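Local coordinates for protein lipase (PDB 2ORY) that probably hydrolyses the ester bonds of triacylglycerols, as a cold-adapted bacterial lipase of the alpha/beta-hydrolase class, at residues T229-A241 with A308-M320. Sequence-based numbering, arbitrary orientation.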
loop_
_atom_site.group_PDB
_atom_site.type_symbol
_atom_site.label_atom_id
_atom_site.label_comp_id
_atom_site.label_asym_id
_atom_site.label_seq_id
_atom_site.Cartn_x
_atom_site.Cartn_y
_atom_site.Cartn_z
ATOM N N THR A 229 -1.725 -6.958 9.959
ATOM C CA THR A 229 -0.642 -6.346 10.715
ATOM C C THR A 229 -0.335 -5.022 10.021
ATOM O O THR A 229 0.293 -4.998 8.973
ATOM C CB THR A 229 0.625 -7.230 10.717
ATOM O OG1 THR A 229 0.325 -8.472 11.361
ATOM C CG2 THR A 229 1.782 -6.530 11.465
ATOM N N ARG A 230 -0.795 -3.925 10.607
ATOM C CA ARG A 230 -0.595 -2.584 10.039
ATOM C C ARG A 230 0.741 -2.020 10.506
ATOM O O ARG A 230 0.930 -1.754 11.691
ATOM C CB ARG A 230 -1.727 -1.659 10.496
ATOM C CG ARG A 230 -2.341 -0.799 9.406
ATOM C CD ARG A 230 -2.187 0.664 9.698
ATOM N NE ARG A 230 -2.664 1.045 11.021
ATOM C CZ ARG A 230 -2.343 2.194 11.611
ATOM N NH1 ARG A 230 -1.552 3.060 10.983
ATOM N NH2 ARG A 230 -2.792 2.470 12.829
ATOM N N ILE A 231 1.661 -1.824 9.575
ATOM C CA ILE A 231 2.980 -1.321 9.932
ATOM C C ILE A 231 3.185 0.123 9.494
ATOM O O ILE A 231 3.159 0.433 8.303
ATOM C CB ILE A 231 4.077 -2.261 9.345
ATOM C CG1 ILE A 231 3.880 -3.679 9.927
ATOM C CG2 ILE A 231 5.473 -1.735 9.674
ATOM C CD1 ILE A 231 4.873 -4.729 9.463
ATOM N N ALA A 232 3.346 1.006 10.483
ATOM C CA ALA A 232 3.569 2.431 10.247
ATOM C C ALA A 232 4.743 2.956 11.059
ATOM O O ALA A 232 4.912 2.599 12.229
ATOM C CB ALA A 232 2.347 3.226 10.600
ATOM N N ASN A 233 5.541 3.807 10.421
ATOM C CA ASN A 233 6.697 4.462 11.037
ATOM C C ASN A 233 6.106 5.685 11.761
ATOM O O ASN A 233 5.316 6.427 11.181
ATOM C CB ASN A 233 7.679 4.864 9.917
ATOM C CG ASN A 233 8.785 5.834 10.378
ATOM O OD1 ASN A 233 8.871 6.218 11.546
ATOM N ND2 ASN A 233 9.627 6.237 9.433
ATOM N N SER A 234 6.452 5.885 13.030
ATOM C CA SER A 234 5.901 7.023 13.771
ATOM C C SER A 234 6.221 8.391 13.161
ATOM O O SER A 234 5.479 9.359 13.369
ATOM C CB SER A 234 6.387 7.007 15.229
ATOM O OG SER A 234 7.802 7.164 15.314
ATOM N N LEU A 235 7.314 8.490 12.416
ATOM C CA LEU A 235 7.665 9.780 11.831
ATOM C C LEU A 235 7.275 9.912 10.364
ATOM O O LEU A 235 7.598 10.904 9.712
ATOM C CB LEU A 235 9.155 10.062 12.003
ATOM C CG LEU A 235 9.715 10.125 13.427
ATOM C CD1 LEU A 235 11.208 10.458 13.330
ATOM C CD2 LEU A 235 8.988 11.176 14.271
ATOM N N ASP A 236 6.582 8.905 9.848
ATOM C CA ASP A 236 6.118 8.948 8.468
ATOM C C ASP A 236 4.792 9.702 8.510
ATOM O O ASP A 236 3.861 9.283 9.199
ATOM C CB ASP A 236 5.913 7.524 7.937
ATOM C CG ASP A 236 5.337 7.491 6.525
ATOM O OD1 ASP A 236 5.262 8.550 5.868
ATOM O OD2 ASP A 236 4.961 6.392 6.065
ATOM N N ILE A 237 4.701 10.813 7.784
ATOM C CA ILE A 237 3.465 11.602 7.781
ATOM C C ILE A 237 2.273 10.961 7.056
ATOM O O ILE A 237 1.129 11.206 7.425
ATOM C CB ILE A 237 3.666 13.027 7.168
ATOM C CG1 ILE A 237 4.106 12.907 5.715
ATOM C CG2 ILE A 237 4.689 13.835 7.968
ATOM C CD1 ILE A 237 4.295 14.226 5.027
ATOM N N VAL A 238 2.519 10.131 6.053
ATOM C CA VAL A 238 1.424 9.523 5.282
ATOM C C VAL A 238 0.290 8.879 6.073
ATOM O O VAL A 238 -0.882 9.177 5.837
ATOM C CB VAL A 238 1.989 8.530 4.285
ATOM C CG1 VAL A 238 0.862 7.769 3.573
ATOM C CG2 VAL A 238 2.836 9.295 3.299
ATOM N N PRO A 239 0.615 7.980 7.016
ATOM C CA PRO A 239 -0.436 7.344 7.810
ATOM C C PRO A 239 -1.217 8.359 8.631
ATOM O O PRO A 239 -2.259 8.018 9.182
ATOM C CB PRO A 239 0.340 6.397 8.717
ATOM C CG PRO A 239 1.477 6.013 7.882
ATOM C CD PRO A 239 1.907 7.333 7.288
ATOM N N TYR A 240 -0.708 9.589 8.737
ATOM C CA TYR A 240 -1.395 10.621 9.531
ATOM C C TYR A 240 -2.607 11.268 8.869
ATOM O O TYR A 240 -3.246 12.139 9.460
ATOM C CB TYR A 240 -0.429 11.738 9.953
ATOM C CG TYR A 240 0.502 11.383 11.098
ATOM C CD1 TYR A 240 1.582 10.519 10.900
ATOM C CD2 TYR A 240 0.324 11.936 12.370
ATOM C CE1 TYR A 240 2.463 10.216 11.927
ATOM C CE2 TYR A 240 1.214 11.635 13.424
ATOM C CZ TYR A 240 2.279 10.775 13.187
ATOM O OH TYR A 240 3.170 10.461 14.192
ATOM N N ALA A 241 -2.901 10.871 7.635
ATOM C CA ALA A 241 -4.060 11.383 6.906
ATOM C C ALA A 241 -5.036 10.212 6.813
ATOM O O ALA A 241 -4.601 9.060 6.658
ATOM C CB ALA A 241 -3.648 11.827 5.513
ATOM N N ALA A 308 10.287 13.959 4.960
ATOM C CA ALA A 308 9.059 13.196 4.816
ATOM C C ALA A 308 9.219 12.056 3.813
ATOM O O ALA A 308 8.705 10.950 4.022
ATOM C CB ALA A 308 7.918 14.129 4.394
ATOM N N ALA A 309 9.931 12.323 2.722
ATOM C CA ALA A 309 10.156 11.291 1.715
ATOM C C ALA A 309 11.079 10.212 2.258
ATOM O O ALA A 309 10.961 9.032 1.907
ATOM C CB ALA A 309 10.768 11.898 0.434
ATOM N N TYR A 310 12.008 10.616 3.112
ATOM C CA TYR A 310 12.969 9.673 3.670
ATOM C C TYR A 310 12.260 8.728 4.618
ATOM O O TYR A 310 12.416 7.514 4.525
ATOM C CB TYR A 310 14.069 10.420 4.433
ATOM C CG TYR A 310 15.078 9.502 5.100
ATOM C CD1 TYR A 310 16.173 9.018 4.395
ATOM C CD2 TYR A 310 14.915 9.092 6.426
ATOM C CE1 TYR A 310 17.085 8.145 4.984
ATOM C CE2 TYR A 310 15.834 8.211 7.039
ATOM C CZ TYR A 310 16.914 7.746 6.302
ATOM O OH TYR A 310 17.837 6.884 6.868
ATOM N N GLN A 311 11.472 9.304 5.520
ATOM C CA GLN A 311 10.755 8.519 6.505
ATOM C C GLN A 311 9.756 7.558 5.867
ATOM O O GLN A 311 9.566 6.445 6.361
ATOM C CB GLN A 311 10.035 9.431 7.495
ATOM C CG GLN A 311 10.943 10.306 8.356
ATOM C CD GLN A 311 11.832 9.508 9.300
ATOM O OE1 GLN A 311 11.483 8.401 9.714
ATOM N NE2 GLN A 311 12.983 10.079 9.659
ATOM N N HIS A 312 9.140 7.986 4.766
ATOM C CA HIS A 312 8.135 7.177 4.073
ATOM C C HIS A 312 8.703 6.039 3.257
ATOM O O HIS A 312 8.138 4.941 3.226
ATOM C CB HIS A 312 7.308 8.071 3.158
ATOM C CG HIS A 312 6.125 7.391 2.539
ATOM N ND1 HIS A 312 5.195 6.696 3.281
ATOM C CD2 HIS A 312 5.666 7.388 1.264
ATOM C CE1 HIS A 312 4.212 6.301 2.492
ATOM N NE2 HIS A 312 4.473 6.710 1.265
ATOM N N VAL A 313 9.826 6.298 2.601
ATOM C CA VAL A 313 10.419 5.301 1.732
ATOM C C VAL A 313 11.610 4.593 2.327
ATOM O O VAL A 313 11.669 3.365 2.306
ATOM C CB VAL A 313 10.822 5.942 0.388
ATOM C CG1 VAL A 313 11.418 4.907 -0.561
ATOM C CG2 VAL A 313 9.607 6.560 -0.233
ATOM N N VAL A 314 12.555 5.350 2.874
ATOM C CA VAL A 314 13.728 4.719 3.454
ATOM C C VAL A 314 13.452 4.176 4.855
ATOM O O VAL A 314 13.995 3.148 5.254
ATOM C CB VAL A 314 14.918 5.710 3.517
ATOM C CG1 VAL A 314 16.175 4.982 3.950
ATOM C CG2 VAL A 314 15.141 6.329 2.169
ATOM N N GLY A 315 12.580 4.866 5.577
ATOM C CA GLY A 315 12.243 4.497 6.940
ATOM C C GLY A 315 11.927 3.045 7.233
ATOM O O GLY A 315 12.497 2.448 8.159
ATOM N N TYR A 316 11.021 2.468 6.452
ATOM C CA TYR A 316 10.615 1.089 6.670
ATOM C C TYR A 316 11.729 0.054 6.572
ATOM O O TYR A 316 11.946 -0.704 7.519
ATOM C CB TYR A 316 9.428 0.749 5.752
ATOM C CG TYR A 316 8.219 1.602 6.106
ATOM C CD1 TYR A 316 8.138 2.935 5.700
ATOM C CD2 TYR A 316 7.239 1.131 6.977
ATOM C CE1 TYR A 316 7.111 3.788 6.167
ATOM C CE2 TYR A 316 6.209 1.973 7.450
ATOM C CZ TYR A 316 6.155 3.302 7.042
ATOM O OH TYR A 316 5.167 4.135 7.528
ATOM N N PRO A 317 12.454 -0.003 5.442
ATOM C CA PRO A 317 13.531 -0.997 5.356
ATOM C C PRO A 317 14.611 -0.742 6.399
ATOM O O PRO A 317 15.326 -1.655 6.810
ATOM C CB PRO A 317 14.052 -0.833 3.932
ATOM C CG PRO A 317 13.696 0.578 3.584
ATOM C CD PRO A 317 12.336 0.764 4.193
ATOM N N GLU A 318 14.718 0.502 6.848
ATOM C CA GLU A 318 15.725 0.838 7.839
ATOM C C GLU A 318 15.335 0.395 9.244
ATOM O O GLU A 318 16.117 -0.252 9.938
ATOM C CB GLU A 318 16.000 2.339 7.805
ATOM C CG GLU A 318 16.909 2.820 8.905
ATOM C CD GLU A 318 17.670 4.074 8.522
ATOM O OE1 GLU A 318 18.750 3.936 7.904
ATOM O OE2 GLU A 318 17.189 5.190 8.825
ATOM N N LEU A 319 14.121 0.724 9.656
ATOM C CA LEU A 319 13.644 0.359 10.984
ATOM C C LEU A 319 13.352 -1.139 11.119
ATOM O O LEU A 319 13.127 -1.646 12.218
ATOM C CB LEU A 319 12.375 1.157 11.308
ATOM C CG LEU A 319 12.522 2.687 11.355
ATOM C CD1 LEU A 319 11.157 3.321 11.538
ATOM C CD2 LEU A 319 13.464 3.088 12.504
ATOM N N MET A 320 13.354 -1.844 9.996
ATOM C CA MET A 320 13.053 -3.267 9.997
ATOM C C MET A 320 14.268 -4.108 9.639
ATOM O O MET A 320 14.135 -5.277 9.273
ATOM C CB MET A 320 11.899 -3.564 9.025
ATOM C CG MET A 320 10.517 -3.127 9.522
ATOM S SD MET A 320 9.113 -3.571 8.419
ATOM C CE MET A 320 8.730 -1.980 7.804
HETATM O O HOH W 1 6.782 10.786 5.770
#
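The type I turn from N233 to D236 sits against helix 304-319, its CA atoms coming closest where D236 faces Q311 (5.1 Å), within the pi-type turn at 310-314. Two donors from the helix converge on one carboxylate oxygen of D236. H312 ND1 gives its hydrogen to D236 OD2 at 2.8 Å, in the plane of the imidazole and on the syn side of the carboxylate, 25° out of the carboxylate plane, while Y316 OH donates to the anti lone pair of the same atom at 2.7 Å. The carboxylate reaches both because CG stands opposite the backbone N of D236 (chi1 176°). Its other oxygen, OD1, receives the N-H of V238 in an Asx turn and a hydrogen from a water that also bridges I237 N and A308 O, so the group is held against rotation. The Y316 hydroxyl in turn accepts a nearly straight bond from N233 N (2.9 Å), linking turn, tyrosine and aspartate in a chain. N233 points its amide toward the helix, where the ND2 hydrogens go to Q311 OE1 (2.9 Å) and, less directly, to the backbone O of Q311; its own OD1 closes a second Asx turn with L235 N. Methyl CG2 of V238 rests on one face of the H312 ring, 3.5 Å from its centroid, a CH-pi contact over the face. The other ring nitrogen, H312 NE2, is hydrogen-bonded to S174 OG, on what appears to be the nucleophile elbow, and the geometry is consistent with the Ser-His-Asp triad of an alpha/beta-hydrolase lipase.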